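Local coordinates for protein 433aa long hypothetical phosphoribosylglycinamide formyl transferase (Pyrococcus horikoshii, PDB 2DWC) that is a hypothetical protein of the ATP-grasp superfamily, related to the PurT enzymes, and binds adenosine-5'-diphosphate in the cleft of its ATP-grasp fold, at residues S172-G177 with E202-F207; M119-L124 with A289-P294. One frame throughout, in Å; residues are numbered along the deposited sequence.

Contact 1: residues S172-G177 with E202-F207. With ADP (adenosine-5'-diphosphate), chain H.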
loop_
_atom_site.group_PDB
_atom_site.type_symbol
_atom_site.label_atom_id
_atom_site.label_comp_id
_atom_site.label_asym_id
_atom_site.label_seq_id
_atom_site.Cartn_x
_atom_site.Cartn_y
_atom_site.Cartn_z
ATOM N N SER B 172 -12.351 34.010 -0.301
ATOM C CA SER B 172 -13.753 34.014 -0.716
ATOM C C SER B 172 -14.662 34.636 0.338
ATOM O O SER B 172 -14.230 34.915 1.456
ATOM C CB SER B 172 -14.210 32.570 -0.993
ATOM O OG SER B 172 -13.445 32.010 -2.051
ATOM N N TYR B 173 -15.926 34.843 -0.021
ATOM C CA TYR B 173 -16.880 35.405 0.914
ATOM C C TYR B 173 -18.305 34.976 0.573
ATOM O O TYR B 173 -18.632 34.766 -0.595
ATOM C CB TYR B 173 -16.793 36.929 0.904
ATOM C CG TYR B 173 -17.242 37.550 2.204
ATOM C CD1 TYR B 173 -16.351 37.705 3.264
ATOM C CD2 TYR B 173 -18.562 37.946 2.388
ATOM C CE1 TYR B 173 -16.765 38.244 4.486
ATOM C CE2 TYR B 173 -18.994 38.483 3.607
ATOM C CZ TYR B 173 -18.087 38.629 4.651
ATOM O OH TYR B 173 -18.503 39.138 5.866
ATOM N N PHE B 174 -19.144 34.817 1.592
ATOM C CA PHE B 174 -20.530 34.464 1.356
ATOM C C PHE B 174 -21.325 35.748 1.570
ATOM O O PHE B 174 -21.628 36.120 2.705
ATOM C CB PHE B 174 -21.006 33.395 2.331
ATOM C CG PHE B 174 -22.363 32.845 2.000
ATOM C CD1 PHE B 174 -22.631 32.358 0.725
ATOM C CD2 PHE B 174 -23.366 32.780 2.968
ATOM C CE1 PHE B 174 -23.873 31.804 0.407
ATOM C CE2 PHE B 174 -24.618 32.227 2.663
ATOM C CZ PHE B 174 -24.869 31.734 1.375
ATOM N N VAL B 175 -21.649 36.425 0.474
ATOM C CA VAL B 175 -22.382 37.694 0.520
ATOM C C VAL B 175 -23.892 37.488 0.674
ATOM O O VAL B 175 -24.571 37.046 -0.251
ATOM C CB VAL B 175 -22.098 38.508 -0.768
ATOM C CG1 VAL B 175 -22.850 39.839 -0.744
ATOM C CG2 VAL B 175 -20.604 38.740 -0.897
ATOM N N LYS B 176 -24.417 37.821 1.850
ATOM C CA LYS B 176 -25.840 37.653 2.100
ATOM C C LYS B 176 -26.639 38.898 1.729
ATOM O O LYS B 176 -27.851 38.835 1.494
ATOM C CB LYS B 176 -26.068 37.293 3.569
ATOM C CG LYS B 176 -25.572 35.897 3.943
ATOM C CD LYS B 176 -25.946 35.546 5.378
ATOM C CE LYS B 176 -25.685 34.071 5.679
ATOM N NZ LYS B 176 -26.108 33.706 7.069
ATOM N N GLY B 177 -25.949 40.026 1.664
ATOM C CA GLY B 177 -26.612 41.265 1.314
ATOM C C GLY B 177 -25.609 42.329 0.932
ATOM O O GLY B 177 -24.399 42.158 1.118
ATOM N N GLU B 202 -20.726 34.228 -7.951
ATOM C CA GLU B 202 -21.598 33.135 -8.374
ATOM C C GLU B 202 -22.898 33.025 -7.600
ATOM O O GLU B 202 -22.936 33.304 -6.404
ATOM C CB GLU B 202 -20.884 31.777 -8.194
ATOM C CG GLU B 202 -19.522 31.670 -8.848
ATOM C CD GLU B 202 -18.872 30.297 -8.594
ATOM O OE1 GLU B 202 -17.656 30.162 -8.812
ATOM O OE2 GLU B 202 -19.591 29.362 -8.179
ATOM N N GLU B 203 -23.939 32.534 -8.271
ATOM C CA GLU B 203 -25.200 32.306 -7.572
ATOM C C GLU B 203 -25.019 31.146 -6.579
ATOM O O GLU B 203 -24.193 30.243 -6.797
ATOM C CB GLU B 203 -26.313 31.943 -8.551
ATOM C CG GLU B 203 -25.979 30.785 -9.427
ATOM C CD GLU B 203 -27.202 30.067 -9.944
ATOM O OE1 GLU B 203 -27.074 29.382 -10.966
ATOM O OE2 GLU B 203 -28.289 30.172 -9.330
ATOM N N HIS B 204 -25.780 31.165 -5.489
ATOM C CA HIS B 204 -25.690 30.099 -4.503
ATOM C C HIS B 204 -26.464 28.880 -4.975
ATOM O O HIS B 204 -27.646 28.977 -5.307
ATOM C CB HIS B 204 -26.247 30.553 -3.154
ATOM C CG HIS B 204 -26.238 29.476 -2.113
ATOM N ND1 HIS B 204 -25.073 28.977 -1.570
ATOM C CD2 HIS B 204 -27.250 28.788 -1.531
ATOM C CE1 HIS B 204 -25.366 28.028 -0.698
ATOM N NE2 HIS B 204 -26.680 27.894 -0.656
ATOM N N ILE B 205 -25.801 27.729 -5.023
ATOM C CA ILE B 205 -26.467 26.502 -5.437
ATOM C C ILE B 205 -26.897 25.740 -4.189
ATOM O O ILE B 205 -26.088 25.481 -3.291
ATOM C CB ILE B 205 -25.538 25.590 -6.280
ATOM C CG1 ILE B 205 -25.090 26.319 -7.555
ATOM C CG2 ILE B 205 -26.281 24.323 -6.679
ATOM C CD1 ILE B 205 -26.260 26.798 -8.417
ATOM N N ASP B 206 -28.184 25.429 -4.099
ATOM C CA ASP B 206 -28.671 24.673 -2.954
ATOM C C ASP B 206 -28.555 23.222 -3.401
ATOM O O ASP B 206 -29.428 22.705 -4.099
ATOM C CB ASP B 206 -30.134 25.018 -2.651
ATOM C CG ASP B 206 -30.622 24.399 -1.345
ATOM O OD1 ASP B 206 -31.854 24.301 -1.174
ATOM O OD2 ASP B 206 -29.777 24.020 -0.491
ATOM N N PHE B 207 -27.455 22.573 -3.035
ATOM C CA PHE B 207 -27.263 21.187 -3.439
ATOM C C PHE B 207 -27.370 20.229 -2.255
ATOM O O PHE B 207 -27.267 20.630 -1.093
ATOM C CB PHE B 207 -25.900 21.022 -4.142
ATOM C CG PHE B 207 -24.734 21.457 -3.313
ATOM C CD1 PHE B 207 -24.115 22.680 -3.554
ATOM C CD2 PHE B 207 -24.264 20.664 -2.272
ATOM C CE1 PHE B 207 -23.048 23.107 -2.773
ATOM C CE2 PHE B 207 -23.193 21.077 -1.474
ATOM C CZ PHE B 207 -22.579 22.305 -1.723
HETATM P PB ADP H . -11.916 26.182 -3.312
HETATM O O1B ADP H . -10.960 25.281 -3.995
HETATM O O2B ADP H . -12.516 25.853 -1.853
HETATM O O3B ADP H . -12.036 27.740 -3.694
HETATM P PA ADP H . -14.554 26.717 -4.101
HETATM O O1A ADP H . -14.271 28.064 -3.555
HETATM O O2A ADP H . -15.025 26.799 -5.636
HETATM O O3A ADP H . -13.262 25.758 -4.087
HETATM O "O5'" ADP H . -15.713 25.966 -3.281
HETATM C "C5'" ADP H . -15.568 25.725 -1.879
HETATM C "C4'" ADP H . -16.932 25.354 -1.300
HETATM O "O4'" ADP H . -17.806 26.489 -1.195
HETATM C "C3'" ADP H . -17.642 24.400 -2.259
HETATM O "O3'" ADP H . -17.146 23.075 -2.051
HETATM C "C2'" ADP H . -19.047 24.529 -1.676
HETATM O "O2'" ADP H . -19.085 23.908 -0.389
HETATM C "C1'" ADP H . -19.138 26.047 -1.518
HETATM N N9 ADP H . -19.522 26.693 -2.795
HETATM C C8 ADP H . -18.697 27.216 -3.696
HETATM N N7 ADP H . -19.405 27.729 -4.704
HETATM C C5 ADP H . -20.688 27.535 -4.437
HETATM C C6 ADP H . -21.876 27.832 -5.102
HETATM N N6 ADP H . -21.855 28.498 -6.251
HETATM N N1 ADP H . -23.038 27.463 -4.545
HETATM C C2 ADP H . -23.074 26.834 -3.384
HETATM N N3 ADP H . -21.966 26.539 -2.724
HETATM C C4 ADP H . -20.770 26.872 -3.219
#

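Contact 2: residues M119-L124 with A289-P294. With ADP (adenosine-5'-diphosphate), chain H.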
loop_
_atom_site.group_PDB
_atom_site.type_symbol
_atom_site.label_atom_id
_atom_site.label_comp_id
_atom_site.label_asym_id
_atom_site.label_seq_id
_atom_site.Cartn_x
_atom_site.Cartn_y
_atom_site.Cartn_z
ATOM N N MET B 119 -5.611 26.823 -12.160
ATOM C CA MET B 119 -5.256 27.683 -11.053
ATOM C C MET B 119 -5.815 29.103 -11.138
ATOM O O MET B 119 -5.589 29.909 -10.244
ATOM C CB MET B 119 -3.740 27.711 -10.914
ATOM C CG MET B 119 -3.020 28.244 -12.102
ATOM S SD MET B 119 -2.992 30.023 -11.957
ATOM C CE MET B 119 -1.940 30.208 -10.434
ATOM N N HIS B 120 -6.558 29.382 -12.204
ATOM C CA HIS B 120 -7.142 30.713 -12.432
ATOM C C HIS B 120 -8.655 30.523 -12.595
ATOM O O HIS B 120 -9.106 29.953 -13.595
ATOM C CB HIS B 120 -6.528 31.295 -13.698
ATOM C CG HIS B 120 -6.782 32.759 -13.879
ATOM N ND1 HIS B 120 -8.014 33.267 -14.245
ATOM C CD2 HIS B 120 -5.953 33.826 -13.773
ATOM C CE1 HIS B 120 -7.929 34.580 -14.364
ATOM N NE2 HIS B 120 -6.689 34.946 -14.083
ATOM N N ARG B 121 -9.434 31.032 -11.643
ATOM C CA ARG B 121 -10.872 30.807 -11.689
ATOM C C ARG B 121 -11.568 31.262 -12.966
ATOM O O ARG B 121 -12.560 30.654 -13.379
ATOM C CB ARG B 121 -11.570 31.416 -10.467
ATOM C CG ARG B 121 -11.112 30.868 -9.127
ATOM C CD ARG B 121 -12.091 31.314 -8.089
ATOM N NE ARG B 121 -11.604 31.108 -6.740
ATOM C CZ ARG B 121 -11.713 29.971 -6.064
ATOM N NH1 ARG B 121 -12.295 28.910 -6.613
ATOM N NH2 ARG B 121 -11.265 29.917 -4.815
ATOM N N GLU B 122 -11.052 32.308 -13.611
ATOM C CA GLU B 122 -11.672 32.780 -14.848
ATOM C C GLU B 122 -11.304 31.883 -16.034
ATOM O O GLU B 122 -12.149 31.500 -16.832
ATOM C CB GLU B 122 -11.263 34.230 -15.149
ATOM C CG GLU B 122 -11.899 34.717 -16.447
ATOM C CD GLU B 122 -11.654 36.193 -16.709
ATOM O OE1 GLU B 122 -12.262 36.727 -17.656
ATOM O OE2 GLU B 122 -10.858 36.799 -15.972
ATOM N N ARG B 123 -10.026 31.536 -16.160
ATOM C CA ARG B 123 -9.649 30.663 -17.252
ATOM C C ARG B 123 -10.405 29.324 -17.120
ATOM O O ARG B 123 -10.866 28.759 -18.103
ATOM C CB ARG B 123 -8.132 30.416 -17.247
ATOM C CG ARG B 123 -7.288 31.674 -17.495
ATOM C CD ARG B 123 -5.823 31.323 -17.820
ATOM N NE ARG B 123 -5.053 30.864 -16.658
ATOM C CZ ARG B 123 -4.149 31.605 -16.013
ATOM N NH1 ARG B 123 -3.901 32.847 -16.417
ATOM N NH2 ARG B 123 -3.484 31.109 -14.971
ATOM N N LEU B 124 -10.537 28.840 -15.896
ATOM C CA LEU B 124 -11.210 27.565 -15.665
ATOM C C LEU B 124 -12.703 27.636 -15.974
ATOM O O LEU B 124 -13.231 26.811 -16.717
ATOM C CB LEU B 124 -11.027 27.130 -14.218
ATOM C CG LEU B 124 -11.609 25.753 -13.901
ATOM C CD1 LEU B 124 -11.045 24.727 -14.899
ATOM C CD2 LEU B 124 -11.272 25.394 -12.454
ATOM N N ALA B 289 -21.216 21.697 -12.681
ATOM C CA ALA B 289 -19.756 21.565 -12.591
ATOM C C ALA B 289 -19.254 22.738 -11.797
ATOM O O ALA B 289 -19.645 23.879 -12.055
ATOM C CB ALA B 289 -19.091 21.571 -13.982
ATOM N N ASN B 290 -18.360 22.484 -10.842
ATOM C CA ASN B 290 -17.868 23.556 -10.013
ATOM C C ASN B 290 -16.454 23.910 -10.432
ATOM O O ASN B 290 -16.208 24.999 -10.917
ATOM C CB ASN B 290 -17.943 23.140 -8.543
ATOM C CG ASN B 290 -17.264 24.126 -7.617
ATOM O OD1 ASN B 290 -17.184 25.313 -7.910
ATOM N ND2 ASN B 290 -16.797 23.631 -6.467
ATOM N N GLU B 291 -15.517 22.986 -10.251
ATOM C CA GLU B 291 -14.146 23.278 -10.665
ATOM C C GLU B 291 -13.445 21.932 -10.883
ATOM O O GLU B 291 -14.082 20.903 -10.849
ATOM C CB GLU B 291 -13.450 24.095 -9.581
ATOM C CG GLU B 291 -13.279 23.346 -8.270
ATOM C CD GLU B 291 -12.737 24.238 -7.169
ATOM O OE1 GLU B 291 -12.114 25.266 -7.499
ATOM O OE2 GLU B 291 -12.917 23.902 -5.980
ATOM N N VAL B 292 -12.145 21.932 -11.136
ATOM C CA VAL B 292 -11.477 20.650 -11.357
ATOM C C VAL B 292 -10.001 20.736 -10.965
ATOM O O VAL B 292 -9.358 21.770 -11.158
ATOM C CB VAL B 292 -11.630 20.213 -12.853
ATOM C CG1 VAL B 292 -11.342 21.364 -13.741
ATOM C CG2 VAL B 292 -10.671 19.054 -13.203
ATOM N N SER B 293 -9.491 19.669 -10.367
ATOM C CA SER B 293 -8.062 19.640 -10.027
ATOM C C SER B 293 -7.469 18.638 -11.011
ATOM O O SER B 293 -7.932 17.505 -11.107
ATOM C CB SER B 293 -7.842 19.160 -8.595
ATOM O OG SER B 293 -6.506 19.441 -8.250
ATOM N N PRO B 294 -6.438 19.045 -11.783
ATOM C CA PRO B 294 -5.842 18.134 -12.761
ATOM C C PRO B 294 -4.798 17.185 -12.162
ATOM O O PRO B 294 -3.692 17.058 -12.693
ATOM C CB PRO B 294 -5.257 19.102 -13.789
ATOM C CG PRO B 294 -4.720 20.187 -12.904
ATOM C CD PRO B 294 -5.801 20.377 -11.856
HETATM P PB ADP H . -11.916 26.182 -3.312
HETATM O O1B ADP H . -10.960 25.281 -3.995
HETATM O O2B ADP H . -12.516 25.853 -1.853
HETATM O O3B ADP H . -12.036 27.740 -3.694
HETATM P PA ADP H . -14.554 26.717 -4.101
HETATM O O1A ADP H . -14.271 28.064 -3.555
HETATM O O2A ADP H . -15.025 26.799 -5.636
HETATM O O3A ADP H . -13.262 25.758 -4.087
HETATM O "O5'" ADP H . -15.713 25.966 -3.281
HETATM C "C5'" ADP H . -15.568 25.725 -1.879
HETATM C "C4'" ADP H . -16.932 25.354 -1.300
HETATM O "O4'" ADP H . -17.806 26.489 -1.195
HETATM C "C3'" ADP H . -17.642 24.400 -2.259
HETATM O "O3'" ADP H . -17.146 23.075 -2.051
HETATM C "C2'" ADP H . -19.047 24.529 -1.676
HETATM O "O2'" ADP H . -19.085 23.908 -0.389
HETATM C "C1'" ADP H . -19.138 26.047 -1.518
HETATM N N9 ADP H . -19.522 26.693 -2.795
HETATM C C8 ADP H . -18.697 27.216 -3.696
HETATM N N7 ADP H . -19.405 27.729 -4.704
HETATM C C5 ADP H . -20.688 27.535 -4.437
HETATM C C6 ADP H . -21.876 27.832 -5.102
HETATM N N6 ADP H . -21.855 28.498 -6.251
HETATM N N1 ADP H . -23.038 27.463 -4.545
HETATM C C2 ADP H . -23.074 26.834 -3.384
HETATM N N3 ADP H . -21.966 26.539 -2.724
HETATM C C4 ADP H . -20.770 26.872 -3.219
HETATM O O HOH W 1 -12.324 27.680 -9.357
#

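Contact 1: residues S172-G177 with E202-F207
Phe174, on the edge strand 173-175, turns an edge of its ring toward a face of the His204 imidazole. The pair is an offset edge-to-face stack, with planes at 65° and ring centroids 5.3 Å apart; the nearest atoms are Phe174 CE1 and His204 ND1, at 3.7 Å. Phe174 CZ stands above the imidazole plane, displaced toward the rim. Both rings reach across with CG anti to the backbone N (chi1 -171° for Phe174), which lets them bridge backbones that stay well apart. His160, on strand 159-163, which lies between strands 173-175 and 199-203 in the antiparallel sheet, meets both rings and hydrogen-bonds through NE2 to His204 ND1. Just past the rings, segment 202-207 binds the adenine edge of ADP, as the linker following this strand does in ATP-grasp proteins. Ile205 N donates almost straight to ADP N1 (2.8 Å, 170°), while ADP N6 gives one bond to Glu203 O at 3.0 Å and another to Glu202 OE2 at 3.1 Å. Phe207 CE1 lies 3.6 Å from ADP N3, which sits at the edge of that ring. The chemistry divides accordingly: polar groups recognise the adenine edge, and the aromatic pair joins the outer strand to the segment that carries them.

Contact 2: residues M119-L124 with A289-P294
Leu124 and Arg121, on the first turn of helix 121-132, face strand 286-293 of the ATP-grasp fold, one through packing and the other through charge. The tight part is apolar. Leu124 CD1 meets Val292 CG1 at 3.6 Å, and its other methyl, CD2, rests 3.8 Å from Glu291 CB; with chi1 at -176° the side chain swings away from its own backbone N, and both methyls reach the strand. Val292 N is buried here without a polar partner. The strand has a classic beta bulge, Asn290 and Glu291 both facing Glu279 on strand 274-283.

The direct contact is looser toward the diphosphate of ADP, where Arg121 and Glu291 make only a long salt bridge, NH1 to OE1 at 3.8 Å, and a water spans the gap, donating to Glu291 OE1 and weakly accepting from Arg121 NH1. Extended from CG to NE, Arg121 presents the edge of its guanidinium to ADP O3B, which lies in the guanidinium plane, and NE is bonded to Ala163 O. One residue before Arg121, His120 is the N-cap of the helix: its ND1 accepts from Arg123 N at 3.3 Å, more weakly from Glu122 N. At the phosphate the two nitrogens contribute unequally: Arg121 NH2 donates to ADP O3B at 2.6 Å and 158°, whereas NH1 adds a weak bond to O3B at 3.2 Å.

How the contacts relate
The two contacts serve opposite ends of one ADP molecule, contact 1 at the adenine and contact 2 at the phosphates, with centres about 17 Å apart. Contact 1 is a surface contact between the edge strand of the small antiparallel sheet and the loop that follows strand 199-203; contact 2 is partly buried, nearer the centre of the protein, and sets a helix against the large mixed sheet. Aromatic stacking links the segments in the first, whereas aliphatic packing and a long, water-bridged ion pair do so in the second. In sequence, 172-177 and 202-207 are nested inside the loop that 119-124 and 289-294 close. Besides sharing the nucleotide, the contacts touch where Ser172 OG packs 4.1 Å from Arg121 NH2.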